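PDB 6EIO: antifreeze protein from Uncultured bacterium, which probably binds ice crystals and limits their growth, with two of its faces able to interact with ice. Local coordinates for residues V194-L208 and A212-F226. Numbering follows the deposited sequence.
Sequences VIALESITFDTGATL and ALARNGAVTMEGNTF. With SO4 (sulfate ion), chain F.
Phe-202 and Phe-226 meet inside two successive coils of a parallel beta-helix, the fold of this ice-binding family. In the Phe-202 conformer described here the pair is T-shaped: the edge of Phe-226 points at one face of Phe-202, with planes at 74°. Ala-212 CB then lies 4.0 Å from both Phe-202 CE1 and Leu-208 CD2. Ile-200 has CG1 anti to its carbonyl carbon (chi1 -57°), which carries CD1 across to Ala-212 and Ala-214.

Parallel backbone ladders pair 194-196 with 212-214, 200-201 with 219-220 and 207-208 with 225-226. The register shifts by one residue at each intervening corner.

Side chains bond at those corners. Asn-224 ND2 gives one bond to Asp-203 O and one to Ala-206 O, each 2.9 Å and close to the amide plane. Its OD1 accepts Glu-222 N at 2.8 Å, so the amide is gripped at both ends. Ser-199 OG accepts Ala-218 N at 2.9 Å, nearly straight at 168°. At the corner after strands 194-196 and 212-214, Leu-197 CD1 sits over a face of the Arg-215 guanidinium. At the guanidinium edge, NH2 bonds to O3 of a sulfate, probably from the crystallisation liquor, at 2.8 Å.

On the outer face, Thr-201 and Thr-220 lie side by side. One water bonds to both hydroxyls and to Ala-218 O.

Helix 81-99 flanks one side: Tyr-94 touches Ile-195 and Leu-197 and makes a cation-pi contact with Arg-215. In the parallel sheet, strand 200-202 lies next to 182-184, and strand 219-222 next to 43-47.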
ATOM      1  N   VAL A 194      -1.094   0.209  -0.809  1.00  4.41           N
ATOM      2  CA  VAL A 194      -0.704   1.616  -0.918  1.00  4.57           C
ATOM      3  C   VAL A 194      -1.299   2.153  -2.217  1.00  4.64           C
ATOM      4  O   VAL A 194      -0.978   1.640  -3.291  1.00  5.76           O
ATOM      5  CB  VAL A 194       0.831   1.763  -0.914  1.00  5.17           C
ATOM      6  CG1 VAL A 194       1.210   3.226  -1.050  1.00  6.52           C
ATOM      7  CG2 VAL A 194       1.422   1.155   0.349  1.00  6.04           C
ATOM      8  N   ILE A 195      -2.168   3.154  -2.117  1.00  4.75           N
ATOM      9  CA  ILE A 195      -2.781   3.771  -3.285  1.00  5.06           C
ATOM     10  C   ILE A 195      -2.333   5.221  -3.304  1.00  5.13           C
ATOM     11  O   ILE A 195      -2.802   6.020  -2.485  1.00  5.64           O
ATOM     12  CB  ILE A 195      -4.308   3.674  -3.301  1.00  6.88           C
ATOM     13  CG1 ILE A 195      -4.803   2.297  -2.860  1.00  8.37           C
ATOM     14  CG2 ILE A 195      -4.793   4.027  -4.702  1.00  9.24           C
ATOM     15  CD1 ILE A 195      -6.308   2.181  -2.823  1.00 14.32           C
ATOM     16  N   ALA A 196      -1.406   5.545  -4.201  1.00  5.32           N
ATOM     17  CA  ALA A 196      -0.817   6.873  -4.269  1.00  5.27           C
ATOM     18  C   ALA A 196      -1.325   7.611  -5.500  1.00  5.25           C
ATOM     19  O   ALA A 196      -1.467   7.028  -6.585  1.00  6.11           O
ATOM     20  CB  ALA A 196       0.702   6.818  -4.332  1.00  6.73           C
ATOM     21  N   LEU A 197      -1.561   8.915  -5.350  1.00  5.51           N
ATOM     22  CA  LEU A 197      -1.950   9.709  -6.507  1.00  5.52           C
ATOM     23  C   LEU A 197      -0.822   9.787  -7.524  1.00  5.61           C
ATOM     24  O   LEU A 197      -1.065   9.746  -8.741  1.00  6.16           O
ATOM     25  CB  LEU A 197      -2.348  11.113  -6.050  1.00  6.72           C
ATOM     26  CG  LEU A 197      -2.869  12.034  -7.160  1.00  7.87           C
ATOM     27  CD1 LEU A 197      -4.146  11.472  -7.776  1.00 10.22           C
ATOM     28  CD2 LEU A 197      -3.107  13.417  -6.616  1.00 11.24           C
ATOM     29  N   GLU A 198       0.407   9.956  -7.032  1.00  5.84           N
ATOM     30  CA  GLU A 198       1.561  10.210  -7.880  1.00  6.11           C
ATOM     31  C   GLU A 198       2.429   8.955  -7.976  1.00  5.72           C
ATOM     32  O   GLU A 198       2.048   8.023  -8.690  1.00  6.50           O
ATOM     33  CB  GLU A 198       2.295  11.485  -7.432  1.00  7.66           C
ATOM     34  CG  GLU A 198       1.422  12.740  -7.607  1.00 12.11           C
ATOM     35  CD  GLU A 198       1.115  13.112  -9.071  1.00 16.76           C
ATOM     36  OE1 GLU A 198       1.704  12.520 -10.010  1.00 19.33           O
ATOM     37  OE2 GLU A 198       0.282  14.023  -9.270  1.00 23.94           O
ATOM     38  N   SER A 199       3.576   8.923  -7.302  1.00  6.10           N
ATOM     39  CA  SER A 199       4.576   7.888  -7.505  1.00  5.77           C
ATOM     40  C   SER A 199       4.843   7.095  -6.225  1.00  5.55           C
ATOM     41  O   SER A 199       4.541   7.534  -5.108  1.00  6.32           O
ATOM     42  CB  SER A 199       5.865   8.521  -7.992  1.00  6.48           C
ATOM     43  OG  SER A 199       5.706   9.054  -9.295  1.00  8.41           O
ATOM     44  N   ILE A 200       5.422   5.906  -6.410  1.00  5.54           N
ATOM     45  CA  ILE A 200       5.833   5.046  -5.301  1.00  5.44           C
ATOM     46  C   ILE A 200       7.224   4.522  -5.620  1.00  5.40           C
ATOM     47  O   ILE A 200       7.445   3.962  -6.700  1.00  6.13           O
ATOM     48  CB  ILE A 200       4.861   3.867  -5.082  1.00  5.57           C
ATOM     49  CG1 ILE A 200       3.437   4.356  -4.835  1.00  5.68           C
ATOM     50  CG2 ILE A 200       5.363   3.011  -3.931  1.00  7.04           C
ATOM     51  CD1 ILE A 200       2.386   3.241  -4.844  1.00  6.37           C
ATOM     52  N   THR A 201       8.152   4.679  -4.673  1.00  5.33           N
ATOM     53  CA  THR A 201       9.514   4.187  -4.825  1.00  5.41           C
ATOM     54  C   THR A 201       9.855   3.245  -3.679  1.00  5.27           C
ATOM     55  O   THR A 201       9.579   3.553  -2.513  1.00  5.90           O
ATOM     56  CB  THR A 201      10.508   5.344  -4.859  1.00  6.47           C
ATOM     57  OG1 THR A 201      10.236   6.103  -6.035  1.00  7.99           O
ATOM     58  CG2 THR A 201      11.966   4.867  -4.855  1.00  8.61           C
ATOM     59  N   PHE A 202      10.486   2.117  -4.030  1.00  5.50           N
ATOM     60  CA  PHE A 202      11.037   1.171  -3.067  0.50  5.40           C
ATOM     61  C   PHE A 202      12.551   1.116  -3.286  1.00  5.46           C
ATOM     62  O   PHE A 202      13.015   0.805  -4.391  1.00  7.06           O
ATOM     63  CB  PHE A 202      10.427  -0.243  -3.215  0.50  5.29           C
ATOM     64  CG  PHE A 202       9.013  -0.412  -2.607  0.50  5.22           C
ATOM     65  CD1 PHE A 202       7.875  -0.001  -3.300  0.50  5.81           C
ATOM     66  CD2 PHE A 202       8.833  -1.043  -1.365  0.50  5.44           C
ATOM     67  CE1 PHE A 202       6.613  -0.166  -2.750  0.50  6.57           C
ATOM     68  CE2 PHE A 202       7.565  -1.214  -0.826  0.50  6.30           C
ATOM     69  CZ  PHE A 202       6.460  -0.774  -1.519  0.50  7.08           C
ATOM     70  N   ASP A 203      13.311   1.384  -2.224  1.00  5.28           N
ATOM     71  CA  ASP A 203      14.758   1.321  -2.285  0.52  5.51           C
ATOM     72  C   ASP A 203      15.250  -0.106  -2.023  1.00  5.22           C
ATOM     73  O   ASP A 203      14.480  -1.006  -1.674  1.00  5.13           O
ATOM     74  CB  ASP A 203      15.371   2.306  -1.294  0.52  5.22           C
ATOM     75  CG  ASP A 203      15.179   3.744  -1.683  0.52  7.20           C
ATOM     76  OD1 ASP A 203      14.810   4.046  -2.834  0.52  9.93           O
ATOM     77  OD2 ASP A 203      15.442   4.588  -0.803  0.52  8.19           O
ATOM     78  N   THR A 204      16.557  -0.302  -2.216  1.00  5.66           N
ATOM     79  CA  THR A 204      17.149  -1.637  -2.309  1.00  5.58           C
ATOM     80  C   THR A 204      16.708  -2.566  -1.188  1.00  5.19           C
ATOM     81  O   THR A 204      16.899  -2.282   0.004  1.00  5.73           O
ATOM     82  CB  THR A 204      18.675  -1.522  -2.299  1.00  6.58           C
ATOM     83  OG1 THR A 204      19.025  -0.593  -3.322  1.00  8.92           O
ATOM     84  CG2 THR A 204      19.318  -2.865  -2.559  1.00  9.59           C
ATOM     85  N   GLY A 205      16.176  -3.722  -1.577  1.00  5.23           N
ATOM     86  CA  GLY A 205      15.898  -4.766  -0.622  1.00  5.47           C
ATOM     87  C   GLY A 205      14.619  -4.606   0.166  1.00  4.96           C
ATOM     88  O   GLY A 205      14.264  -5.510   0.934  1.00  5.83           O
ATOM     89  N   ALA A 206      13.903  -3.494  -0.001  1.00  4.78           N
ATOM     90  CA  ALA A 206      12.606  -3.374   0.643  1.00  4.74           C
ATOM     91  C   ALA A 206      11.652  -4.441   0.100  1.00  4.47           C
ATOM     92  O   ALA A 206      11.777  -4.905  -1.045  1.00  4.89           O
ATOM     93  CB  ALA A 206      12.043  -1.969   0.434  1.00  5.04           C
ATOM     94  N   THR A 207      10.669  -4.791   0.927  1.00  4.45           N
ATOM     95  CA  THR A 207       9.687  -5.794   0.589  1.00  4.69           C
ATOM     96  C   THR A 207       8.286  -5.266   0.880  1.00  4.45           C
ATOM     97  O   THR A 207       8.086  -4.357   1.699  1.00  4.65           O
ATOM     98  CB  THR A 207       9.931  -7.115   1.337  1.00  4.60           C
ATOM     99  OG1 THR A 207       9.646  -6.949   2.726  1.00  5.14           O
ATOM    100  CG2 THR A 207      11.372  -7.598   1.187  1.00  5.01           C
ATOM    101  N   LEU A 208       7.307  -5.882   0.209  1.00  4.54           N
ATOM    102  CA  LEU A 208       5.907  -5.531   0.403  1.00  4.44           C
ATOM    103  C   LEU A 208       5.074  -6.802   0.360  1.00  4.38           C
ATOM    104  O   LEU A 208       5.149  -7.577  -0.601  1.00  5.34           O
ATOM    105  CB  LEU A 208       5.425  -4.579  -0.696  1.00  4.95           C
ATOM    106  CG  LEU A 208       3.949  -4.144  -0.618  1.00  4.97           C
ATOM    107  CD1 LEU A 208       3.644  -3.348   0.634  1.00  5.60           C
ATOM    108  CD2 LEU A 208       3.586  -3.324  -1.850  1.00  6.03           C
ATOM    109  N   ALA A 212       1.318  -2.080  -4.455  1.00  4.59           N
ATOM    110  CA  ALA A 212       1.801  -0.725  -4.719  1.00  4.95           C
ATOM    111  C   ALA A 212       1.065  -0.225  -5.952  1.00  4.87           C
ATOM    112  O   ALA A 212       1.373  -0.650  -7.064  1.00  5.51           O
ATOM    113  CB  ALA A 212       3.304  -0.723  -4.935  1.00  5.88           C
ATOM    114  N   LEU A 213       0.088   0.662  -5.736  1.00  4.82           N
ATOM    115  CA  LEU A 213      -0.840   1.099  -6.783  1.00  5.29           C
ATOM    116  C   LEU A 213      -0.669   2.612  -6.959  1.00  5.29           C
ATOM    117  O   LEU A 213      -1.180   3.396  -6.152  1.00  5.93           O
ATOM    118  CB  LEU A 213      -2.278   0.735  -6.400  1.00  5.45           C
ATOM    119  CG  LEU A 213      -2.497  -0.725  -6.003  1.00  5.63           C
ATOM    120  CD1 LEU A 213      -3.941  -0.962  -5.600  1.00  6.42           C
ATOM    121  CD2 LEU A 213      -2.081  -1.712  -7.104  1.00  6.53           C
ATOM    122  N   ALA A 214       0.065   3.007  -7.996  1.00  5.80           N
ATOM    123  CA  ALA A 214       0.307   4.404  -8.297  1.00  6.10           C
ATOM    124  C   ALA A 214      -0.610   4.821  -9.443  1.00  6.26           C
ATOM    125  O   ALA A 214      -0.625   4.197 -10.505  1.00  7.92           O
ATOM    126  CB  ALA A 214       1.767   4.623  -8.681  1.00  6.78           C
ATOM    127  N   ARG A 215      -1.380   5.879  -9.216  1.00  6.39           N
ATOM    128  CA  ARG A 215      -2.354   6.308 -10.207  1.00  6.28           C
ATOM    129  C   ARG A 215      -1.704   7.031 -11.380  1.00  5.98           C
ATOM    130  O   ARG A 215      -1.829   6.603 -12.534  1.00  6.81           O
ATOM    131  CB  ARG A 215      -3.421   7.193  -9.570  1.00  6.40           C
ATOM    132  CG  ARG A 215      -4.362   6.413  -8.655  1.00  8.16           C
ATOM    133  CD  ARG A 215      -5.447   7.305  -8.054  1.00  9.81           C
ATOM    134  NE  ARG A 215      -6.175   8.019  -9.107  1.00 11.26           N
ATOM    135  CZ  ARG A 215      -6.912   9.101  -8.927  1.00 10.65           C
ATOM    136  NH1 ARG A 215      -7.096   9.568  -7.708  1.00 13.32           N
ATOM    137  NH2 ARG A 215      -7.456   9.706  -9.973  1.00 15.71           N
ATOM    138  N   ASN A 216      -1.040   8.157 -11.109  1.00  6.16           N
ATOM    139  CA  ASN A 216      -0.607   9.010 -12.204  1.00  6.91           C
ATOM    140  C   ASN A 216       0.888   9.011 -12.436  1.00  6.64           C
ATOM    141  O   ASN A 216       1.329   9.385 -13.527  1.00  8.01           O
ATOM    142  CB  ASN A 216      -1.144  10.425 -12.000  1.00  7.97           C
ATOM    143  CG  ASN A 216      -2.653  10.448 -12.055  1.00  8.84           C
ATOM    144  OD1 ASN A 216      -3.284   9.633 -12.747  1.00  9.75           O
ATOM    145  ND2 ASN A 216      -3.252  11.357 -11.313  1.00 12.74           N
ATOM    146  N   GLY A 217       1.672   8.593 -11.447  1.00  6.48           N
ATOM    147  CA  GLY A 217       3.107   8.570 -11.551  1.00  6.69           C
ATOM    148  C   GLY A 217       3.679   7.184 -11.732  1.00  6.37           C
ATOM    149  O   GLY A 217       3.045   6.286 -12.302  1.00  6.75           O
ATOM    150  N   ALA A 218       4.915   7.044 -11.283  1.00  6.70           N
ATOM    151  CA  ALA A 218       5.745   5.903 -11.610  1.00  6.91           C
ATOM    152  C   ALA A 218       5.964   5.031 -10.390  1.00  6.57           C
ATOM    153  O   ALA A 218       5.991   5.523  -9.253  1.00  7.51           O
ATOM    154  CB  ALA A 218       7.109   6.379 -12.093  1.00  9.36           C
ATOM    155  N   VAL A 219       6.211   3.749 -10.633  1.00  6.48           N
ATOM    156  CA  VAL A 219       6.741   2.859  -9.610  1.00  6.11           C
ATOM    157  C   VAL A 219       8.197   2.568  -9.938  1.00  6.28           C
ATOM    158  O   VAL A 219       8.519   2.101 -11.039  1.00  7.56           O
ATOM    159  CB  VAL A 219       5.922   1.568  -9.454  1.00  6.92           C
ATOM    160  CG1 VAL A 219       6.576   0.668  -8.417  1.00  7.84           C
ATOM    161  CG2 VAL A 219       4.507   1.897  -9.011  1.00  7.85           C
ATOM    162  N   THR A 220       9.067   2.852  -8.967  1.00  5.63           N
ATOM    163  CA  THR A 220      10.500   2.625  -9.066  1.00  5.99           C
ATOM    164  C   THR A 220      10.888   1.570  -8.035  1.00  5.40           C
ATOM    165  O   THR A 220      10.488   1.662  -6.875  1.00  5.97           O
ATOM    166  CB  THR A 220      11.269   3.929  -8.828  1.00  6.83           C
ATOM    167  OG1 THR A 220      10.845   4.911  -9.777  1.00  8.68           O
ATOM    168  CG2 THR A 220      12.766   3.744  -8.951  1.00 10.25           C
ATOM    169  N   MET A 221      11.658   0.579  -8.478  1.00  5.81           N
ATOM    170  CA  MET A 221      12.015  -0.570  -7.671  0.50  5.67           C
ATOM    171  C   MET A 221      13.512  -0.831  -7.785  1.00  5.62           C
ATOM    172  O   MET A 221      14.130  -0.585  -8.828  1.00  6.38           O
ATOM    173  CB  MET A 221      11.210  -1.806  -8.146  0.50  5.63           C
ATOM    174  CG  MET A 221       9.713  -1.706  -7.852  0.50  5.70           C
ATOM    175  SD  MET A 221       8.731  -2.941  -8.741  0.50  5.00           S
ATOM    176  CE  MET A 221       8.888  -2.309 -10.400  0.50  6.86           C
ATOM    177  N   GLU A 222      14.086  -1.351  -6.709  1.00  5.61           N
ATOM    178  CA  GLU A 222      15.479  -1.791  -6.719  1.00  5.80           C
ATOM    179  C   GLU A 222      15.599  -3.011  -5.803  1.00  5.25           C
ATOM    180  O   GLU A 222      15.463  -2.915  -4.586  1.00  5.86           O
ATOM    181  CB  GLU A 222      16.412  -0.656  -6.296  1.00  6.66           C
ATOM    182  CG  GLU A 222      17.870  -1.076  -6.363  1.00  8.14           C
ATOM    183  CD  GLU A 222      18.897   0.057  -6.396  1.00  8.70           C
ATOM    184  OE1 GLU A 222      18.519   1.237  -6.355  1.00 11.84           O
ATOM    185  OE2 GLU A 222      20.094  -0.295  -6.471  1.00  9.20           O
ATOM    186  N   GLY A 223      15.832  -4.177  -6.400  1.00  5.33           N
ATOM    187  CA  GLY A 223      16.037  -5.383  -5.616  1.00  5.55           C
ATOM    188  C   GLY A 223      14.957  -5.682  -4.594  1.00  5.27           C
ATOM    189  O   GLY A 223      15.266  -6.072  -3.467  1.00  6.28           O
ATOM    190  N   ASN A 224      13.690  -5.544  -4.976  1.00  4.74           N
ATOM    191  CA  ASN A 224      12.600  -5.696  -4.027  1.00  4.74           C
ATOM    192  C   ASN A 224      11.930  -7.059  -4.121  1.00  4.72           C
ATOM    193  O   ASN A 224      12.025  -7.755  -5.131  1.00  6.44           O
ATOM    194  CB  ASN A 224      11.544  -4.611  -4.269  1.00  5.03           C
ATOM    195  CG  ASN A 224      12.138  -3.237  -4.177  1.00  4.68           C
ATOM    196  OD1 ASN A 224      12.109  -2.467  -5.143  1.00  5.64           O
ATOM    197  ND2 ASN A 224      12.704  -2.935  -3.011  1.00  5.02           N
ATOM    198  N   THR A 225      11.190  -7.408  -3.066  1.00  4.92           N
ATOM    199  CA  THR A 225      10.312  -8.567  -3.087  1.00  4.82           C
ATOM    200  C   THR A 225       8.882  -8.094  -2.876  1.00  4.59           C
ATOM    201  O   THR A 225       8.578  -7.477  -1.855  1.00  5.45           O
ATOM    202  CB  THR A 225      10.679  -9.561  -1.989  1.00  5.89           C
ATOM    203  OG1 THR A 225      12.045  -9.903  -2.161  1.00  8.81           O
ATOM    204  CG2 THR A 225       9.784 -10.806  -2.045  1.00  6.82           C
ATOM    205  N   PHE A 226       8.011  -8.408  -3.834  1.00  4.66           N
ATOM    206  CA  PHE A 226       6.584  -8.099  -3.743  1.00  4.93           C
ATOM    207  C   PHE A 226       5.794  -9.399  -3.751  1.00  4.84           C
ATOM    208  O   PHE A 226       5.989 -10.236  -4.644  1.00  5.27           O
ATOM    209  CB  PHE A 226       6.126  -7.275  -4.965  1.00  5.39           C
ATOM    210  CG  PHE A 226       6.704  -5.895  -5.040  1.00  5.60           C
ATOM    211  CD1 PHE A 226       7.905  -5.653  -5.694  1.00  6.13           C
ATOM    212  CD2 PHE A 226       6.014  -4.831  -4.476  1.00  6.70           C
ATOM    213  CE1 PHE A 226       8.415  -4.355  -5.769  1.00  6.99           C
ATOM    214  CE2 PHE A 226       6.530  -3.546  -4.520  1.00  8.01           C
ATOM    215  CZ  PHE A 226       7.730  -3.303  -5.157  1.00  7.94           C
TER
HETATM  216  S   SO4 F 305     -10.574  11.907 -10.370  1.00 28.65           S
HETATM  217  O1  SO4 F 305     -11.015  13.291 -10.543  1.00 34.69           O
HETATM  218  O2  SO4 F 305     -11.557  11.177  -9.565  1.00 21.20           O
HETATM  219  O3  SO4 F 305      -9.254  11.885  -9.744  1.00 38.27           O
HETATM  220  O4  SO4 F 305     -10.482  11.292 -11.697  1.00 41.71           O
HETATM  221  O   HOH W   1       8.762   6.222  -8.425  1.00  7.78           O